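Local coordinates for dTDP-glucose 4,6-dehydratase (Klebsiella pneumoniae, PDB 5U4Q), which probably catalyses the NAD-dependent dehydration of dTDP-glucose to a 4-keto-6-deoxy sugar, as in other dTDP-glucose 4,6-dehydratases, at residues A[24-35]-A[54-64]. Residues are numbered along the deposited sequence; the frame is centred on the assembly and turned at random. Where two conformers were deposited one is given.
Sequences LNEGHNVVGIDN and YPAFHFQQLDL. With NAD (nicotinamide-adenine-dinucleotide), chain C.
Val30 to Asp34 pair residue for residue with Phe57 to Gln61 as parallel strands, their axes 4.7 Å apart and inclined by 20°. The even-numbered residues of 29-34 bond the 54-64 segment, while the odd-numbered ones turn their backbone groups to strand 5-9: Val30 N reaches Ala56 O at 2.9 Å, nearly straight at 174°, Val30 O accepts from His58 N, and Gly32 N and O engage His58 O and Gln60 N. Toward the C-terminal end the pairing slackens, for Asp34 N to Gln60 O is weak at 3.5 Å, and Leu62 N meets Asp34 O from above the carbonyl plane.

At the other end, Leu24 CB sits over the face of the Tyr54 ring, 4.2 Å from its centroid, while Leu24 CD1 packs against Phe57 CB. Phe57, its CG anti to the backbone N (chi1 -179°), lays its ring along strand 29-34: Val30 CG1 meets the ring edge and Phe57 CE1 comes 3.6 Å from Gly32 N, against bare backbone. Phe59 repeats this pose, with Asp34 CB at its ring edge; helix 42-50, the crossover of this beta-alpha-beta unit, packs on both rings through Leu49.

Beyond the strands, Asn35 ND2 gives Asp63 OD2 a 3.0 Å bond lying in its own amide plane but entering above the carboxylate plane. The Asp34 carboxylate takes both adenosine ribose hydroxyls of NAD, O2B on OD1 and O3B on OD2, the acidic signature of NAD-binding Rossmann folds. Adenine is read by Asp63 OD1, accepting from N6A, and Leu64 N, donating to N1A; the Asp34 carboxylate, bonded to the O2B hydroxyl, would probably repel a 2'-phosphate, consistent with the bound NAD.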
loop_
_atom_site.group_PDB
_atom_site.type_symbol
_atom_site.label_atom_id
_atom_site.label_comp_id
_atom_site.label_asym_id
_atom_site.label_seq_id
_atom_site.Cartn_x
_atom_site.Cartn_y
_atom_site.Cartn_z
ATOM N N LEU A 24 1.214 -30.809 5.987
ATOM C CA LEU A 24 1.604 -31.857 6.946
ATOM C C LEU A 24 1.278 -33.214 6.407
ATOM O O LEU A 24 2.082 -34.174 6.568
ATOM C CB LEU A 24 0.939 -31.635 8.298
ATOM C CG LEU A 24 1.471 -30.435 9.051
ATOM C CD1 LEU A 24 0.530 -29.947 10.143
ATOM C CD2 LEU A 24 2.873 -30.717 9.601
ATOM N N ASN A 25 0.106 -33.358 5.810
ATOM C CA ASN A 25 -0.292 -34.653 5.236
ATOM C C ASN A 25 0.545 -35.079 4.013
ATOM O O ASN A 25 0.540 -36.267 3.633
ATOM C CB ASN A 25 -1.804 -34.674 4.955
ATOM C CG ASN A 25 -2.624 -34.849 6.230
ATOM O OD1 ASN A 25 -2.321 -35.708 7.056
ATOM N ND2 ASN A 25 -3.705 -34.096 6.354
ATOM N N GLU A 26 1.241 -34.124 3.392
ATOM C CA GLU A 26 2.150 -34.419 2.276
ATOM C C GLU A 26 3.556 -34.786 2.769
ATOM O O GLU A 26 4.443 -35.077 1.960
ATOM C CB GLU A 26 2.239 -33.228 1.317
ATOM C CG GLU A 26 0.925 -32.883 0.639
ATOM C CD GLU A 26 0.448 -33.935 -0.357
ATOM O OE1 GLU A 26 -0.717 -33.846 -0.807
ATOM O OE2 GLU A 26 1.230 -34.843 -0.716
ATOM N N GLY A 27 3.758 -34.771 4.087
ATOM C CA GLY A 27 5.056 -35.102 4.686
ATOM C C GLY A 27 6.014 -33.978 4.937
ATOM O O GLY A 27 7.184 -34.232 5.252
ATOM N N HIS A 28 5.555 -32.728 4.837
ATOM C CA HIS A 28 6.455 -31.601 5.035
ATOM C C HIS A 28 6.502 -31.143 6.481
ATOM O O HIS A 28 5.619 -31.444 7.272
ATOM C CB HIS A 28 6.006 -30.394 4.214
ATOM C CG HIS A 28 5.869 -30.654 2.752
ATOM N ND1 HIS A 28 6.927 -31.062 1.966
ATOM C CD2 HIS A 28 4.819 -30.480 1.912
ATOM C CE1 HIS A 28 6.517 -31.179 0.715
ATOM N NE2 HIS A 28 5.246 -30.823 0.653
ATOM N N ASN A 29 7.555 -30.398 6.812
ATOM C CA ASN A 29 7.716 -29.752 8.095
ATOM C C ASN A 29 7.035 -28.387 7.985
ATOM O O ASN A 29 7.194 -27.685 6.979
ATOM C CB ASN A 29 9.201 -29.594 8.424
ATOM C CG ASN A 29 9.894 -30.933 8.630
ATOM O OD1 ASN A 29 9.339 -31.858 9.227
ATOM N ND2 ASN A 29 11.109 -31.042 8.126
ATOM N N VAL A 30 6.231 -28.039 8.978
ATOM C CA VAL A 30 5.494 -26.785 8.971
ATOM C C VAL A 30 5.598 -26.078 10.285
ATOM O O VAL A 30 5.436 -26.701 11.336
ATOM C CB VAL A 30 3.996 -27.056 8.706
ATOM C CG1 VAL A 30 3.184 -25.769 8.767
ATOM C CG2 VAL A 30 3.814 -27.744 7.370
ATOM N N VAL A 31 5.880 -24.783 10.245
ATOM C CA VAL A 31 5.780 -23.935 11.409
ATOM C C VAL A 31 4.587 -23.021 11.122
ATOM O O VAL A 31 4.527 -22.377 10.063
ATOM C CB VAL A 31 7.035 -23.089 11.660
ATOM C CG1 VAL A 31 6.816 -22.137 12.822
ATOM C CG2 VAL A 31 8.235 -24.014 11.887
ATOM N N GLY A 32 3.654 -23.003 12.048
ATOM C CA GLY A 32 2.472 -22.142 11.966
ATOM C C GLY A 32 2.605 -21.030 12.980
ATOM O O GLY A 32 3.074 -21.264 14.102
ATOM N N ILE A 33 2.252 -19.798 12.585
ATOM C CA ILE A 33 2.184 -18.697 13.525
ATOM C C ILE A 33 0.821 -18.020 13.437
ATOM O O ILE A 33 0.174 -18.055 12.383
ATOM C CB ILE A 33 3.324 -17.672 13.343
ATOM C CG1 ILE A 33 3.222 -16.910 12.020
ATOM C CG2 ILE A 33 4.673 -18.361 13.462
ATOM C CD1 ILE A 33 4.176 -15.736 11.914
ATOM N N ASP A 34 0.378 -17.435 14.552
ATOM C CA ASP A 34 -0.875 -16.725 14.617
ATOM C C ASP A 34 -0.838 -15.950 15.918
ATOM O O ASP A 34 -0.233 -16.412 16.869
ATOM C CB ASP A 34 -2.016 -17.743 14.602
ATOM C CG ASP A 34 -3.326 -17.144 14.159
ATOM O OD1 ASP A 34 -3.877 -16.282 14.896
ATOM O OD2 ASP A 34 -3.803 -17.558 13.067
ATOM N N ASN A 35 -1.486 -14.800 15.960
ATOM C CA ASN A 35 -1.559 -14.057 17.224
ATOM C C ASN A 35 -2.804 -14.361 18.038
ATOM O O ASN A 35 -2.995 -13.762 19.107
ATOM C CB ASN A 35 -1.374 -12.554 17.001
ATOM C CG ASN A 35 -2.556 -11.878 16.336
ATOM O OD1 ASN A 35 -3.520 -12.522 15.916
ATOM N ND2 ASN A 35 -2.492 -10.552 16.260
ATOM N N TYR A 54 0.743 -32.643 14.862
ATOM C CA TYR A 54 1.513 -33.605 14.121
ATOM C C TYR A 54 2.958 -33.416 14.562
ATOM O O TYR A 54 3.370 -32.308 14.888
ATOM C CB TYR A 54 1.462 -33.312 12.614
ATOM C CG TYR A 54 0.154 -33.626 11.906
ATOM C CD1 TYR A 54 -0.966 -32.817 12.068
ATOM C CD2 TYR A 54 0.054 -34.690 11.018
ATOM C CE1 TYR A 54 -2.150 -33.087 11.397
ATOM C CE2 TYR A 54 -1.117 -34.958 10.342
ATOM C CZ TYR A 54 -2.219 -34.157 10.534
ATOM O OH TYR A 54 -3.391 -34.432 9.870
ATOM N N PRO A 55 3.766 -34.482 14.513
ATOM C CA PRO A 55 5.155 -34.321 14.941
ATOM C C PRO A 55 5.946 -33.304 14.107
ATOM O O PRO A 55 6.877 -32.675 14.640
ATOM C CB PRO A 55 5.746 -35.731 14.806
ATOM C CG PRO A 55 4.751 -36.517 14.030
ATOM C CD PRO A 55 3.424 -35.857 14.178
ATOM N N ALA A 56 5.585 -33.146 12.831
ATOM C CA ALA A 56 6.271 -32.205 11.938
ATOM C C ALA A 56 5.705 -30.772 11.997
ATOM O O ALA A 56 6.121 -29.923 11.211
ATOM C CB ALA A 56 6.198 -32.718 10.533
ATOM N N PHE A 57 4.790 -30.520 12.922
ATOM C CA PHE A 57 4.200 -29.192 13.105
ATOM C C PHE A 57 4.644 -28.571 14.397
ATOM O O PHE A 57 4.676 -29.241 15.432
ATOM C CB PHE A 57 2.673 -29.259 13.113
ATOM C CG PHE A 57 1.999 -27.922 13.282
ATOM C CD1 PHE A 57 2.014 -27.002 12.244
ATOM C CD2 PHE A 57 1.372 -27.563 14.481
ATOM C CE1 PHE A 57 1.416 -25.758 12.389
ATOM C CE2 PHE A 57 0.744 -26.329 14.615
ATOM C CZ PHE A 57 0.782 -25.418 13.560
ATOM N N HIS A 58 4.970 -27.289 14.333
ATOM C CA HIS A 58 5.276 -26.494 15.507
ATOM C C HIS A 58 4.531 -25.177 15.389
ATOM O O HIS A 58 4.538 -24.568 14.325
ATOM C CB HIS A 58 6.757 -26.214 15.634
ATOM C CG HIS A 58 7.567 -27.423 15.980
ATOM N ND1 HIS A 58 8.213 -28.185 15.028
ATOM C CD2 HIS A 58 7.826 -28.011 17.174
ATOM C CE1 HIS A 58 8.846 -29.182 15.623
ATOM N NE2 HIS A 58 8.625 -29.100 16.923
ATOM N N PHE A 59 3.922 -24.755 16.481
ATOM C CA PHE A 59 3.186 -23.517 16.533
ATOM C C PHE A 59 3.859 -22.499 17.413
ATOM O O PHE A 59 4.391 -22.851 18.491
ATOM C CB PHE A 59 1.769 -23.725 17.064
ATOM C CG PHE A 59 0.997 -22.443 17.214
ATOM C CD1 PHE A 59 0.533 -21.776 16.096
ATOM C CD2 PHE A 59 0.769 -21.896 18.460
ATOM C CE1 PHE A 59 -0.156 -20.593 16.216
ATOM C CE2 PHE A 59 0.077 -20.696 18.584
ATOM C CZ PHE A 59 -0.384 -20.057 17.454
ATOM N N GLN A 60 3.853 -21.239 16.973
ATOM C CA GLN A 60 4.360 -20.119 17.779
ATOM C C GLN A 60 3.336 -18.987 17.749
ATOM O O GLN A 60 2.942 -18.533 16.665
ATOM C CB GLN A 60 5.714 -19.618 17.270
ATOM C CG GLN A 60 6.821 -20.655 17.316
ATOM C CD GLN A 60 8.177 -20.099 16.902
ATOM O OE1 GLN A 60 8.371 -18.888 16.822
ATOM N NE2 GLN A 60 9.126 -20.994 16.645
ATOM N N GLN A 61 2.880 -18.550 18.926
ATOM C CA GLN A 61 1.977 -17.427 19.014
ATOM C C GLN A 61 2.872 -16.218 18.857
ATOM O O GLN A 61 3.771 -15.963 19.688
ATOM C CB GLN A 61 1.203 -17.409 20.331
ATOM C CG GLN A 61 0.240 -16.244 20.378
ATOM C CD GLN A 61 -0.733 -16.263 21.536
ATOM O OE1 GLN A 61 -0.969 -17.293 22.151
ATOM N NE2 GLN A 61 -1.341 -15.118 21.797
ATOM N N LEU A 62 2.671 -15.490 17.772
ATOM C CA LEU A 62 3.544 -14.405 17.385
ATOM C C LEU A 62 2.749 -13.419 16.568
ATOM O O LEU A 62 1.922 -13.831 15.731
ATOM C CB LEU A 62 4.673 -14.978 16.516
ATOM C CG LEU A 62 5.762 -14.096 15.976
ATOM C CD1 LEU A 62 6.542 -13.449 17.097
ATOM C CD2 LEU A 62 6.690 -14.944 15.119
ATOM N N ASP A 63 2.992 -12.140 16.795
ATOM C CA ASP A 63 2.371 -11.089 16.034
ATOM C C ASP A 63 3.264 -10.720 14.859
ATOM O O ASP A 63 4.475 -10.577 14.993
ATOM C CB ASP A 63 2.120 -9.866 16.894
ATOM C CG ASP A 63 1.000 -9.021 16.362
ATOM O OD1 ASP A 63 1.165 -8.456 15.266
ATOM O OD2 ASP A 63 -0.056 -8.967 17.051
ATOM N N LEU A 64 2.659 -10.555 13.687
ATOM C CA LEU A 64 3.390 -10.148 12.475
ATOM C C LEU A 64 4.159 -8.832 12.656
ATOM O O LEU A 64 5.191 -8.636 12.007
ATOM C CB LEU A 64 2.419 -9.959 11.311
ATOM C CG LEU A 64 1.695 -11.155 10.742
ATOM C CD1 LEU A 64 0.713 -10.625 9.716
ATOM C CD2 LEU A 64 2.680 -12.149 10.122
HETATM P PA NAD C . -8.941 -15.723 9.270
HETATM O O1A NAD C . -9.710 -16.945 9.594
HETATM O O2A NAD C . -9.216 -14.420 9.993
HETATM O O5B NAD C . -7.372 -16.097 9.393
HETATM C C5B NAD C . -6.321 -15.144 9.496
HETATM C C4B NAD C . -5.514 -15.469 10.741
HETATM O O4B NAD C . -4.515 -14.435 10.809
HETATM C C3B NAD C . -6.328 -15.425 12.027
HETATM O O3B NAD C . -6.372 -16.669 12.744
HETATM C C2B NAD C . -5.661 -14.294 12.810
HETATM O O2B NAD C . -5.598 -14.545 14.228
HETATM C C1B NAD C . -4.287 -14.136 12.163
HETATM N N9A NAD C . -3.726 -12.781 12.299
HETATM C C8A NAD C . -4.336 -11.612 12.001
HETATM N N7A NAD C . -3.531 -10.583 12.277
HETATM C C5A NAD C . -2.378 -11.092 12.740
HETATM C C6A NAD C . -1.115 -10.526 13.256
HETATM N N6A NAD C . -0.898 -9.219 13.301
HETATM N N1A NAD C . -0.194 -11.403 13.657
HETATM C C2A NAD C . -0.373 -12.732 13.638
HETATM N N3A NAD C . -1.510 -13.318 13.209
HETATM C C4A NAD C . -2.521 -12.527 12.759
HETATM O O3 NAD C . -9.084 -15.328 7.713
HETATM P PN NAD C . -8.870 -16.243 6.405
HETATM O O1N NAD C . -8.272 -17.553 6.710
HETATM O O2N NAD C . -10.184 -16.096 5.639
HETATM O O5D NAD C . -7.812 -15.321 5.650
HETATM C C5D NAD C . -6.521 -15.735 5.212
HETATM C C4D NAD C . -6.040 -14.678 4.232
HETATM O O4D NAD C . -6.815 -14.756 3.014
HETATM C C3D NAD C . -6.110 -13.219 4.666
HETATM O O3D NAD C . -4.927 -12.566 4.199
HETATM C C2D NAD C . -7.290 -12.647 3.918
HETATM O O2D NAD C . -7.160 -11.240 3.627
HETATM C C1D NAD C . -7.302 -13.471 2.646
HETATM N N1N NAD C . -8.655 -13.608 2.072
HETATM C C2N NAD C . -9.564 -14.499 2.532
HETATM C C3N NAD C . -10.842 -14.604 1.958
HETATM C C7N NAD C . -11.926 -15.585 2.424
HETATM O O7N NAD C . -12.958 -15.718 1.749
HETATM N N7N NAD C . -11.839 -16.290 3.564
HETATM C C4N NAD C . -11.178 -13.754 0.928
HETATM C C5N NAD C . -10.241 -12.836 0.474
HETATM C C6N NAD C . -8.987 -12.757 1.070
HETATM O O HOH W 1 -3.840 -37.275 8.983
HETATM O O HOH W 2 9.362 -30.116 11.958
HETATM O O HOH W 3 8.002 -27.795 12.299
#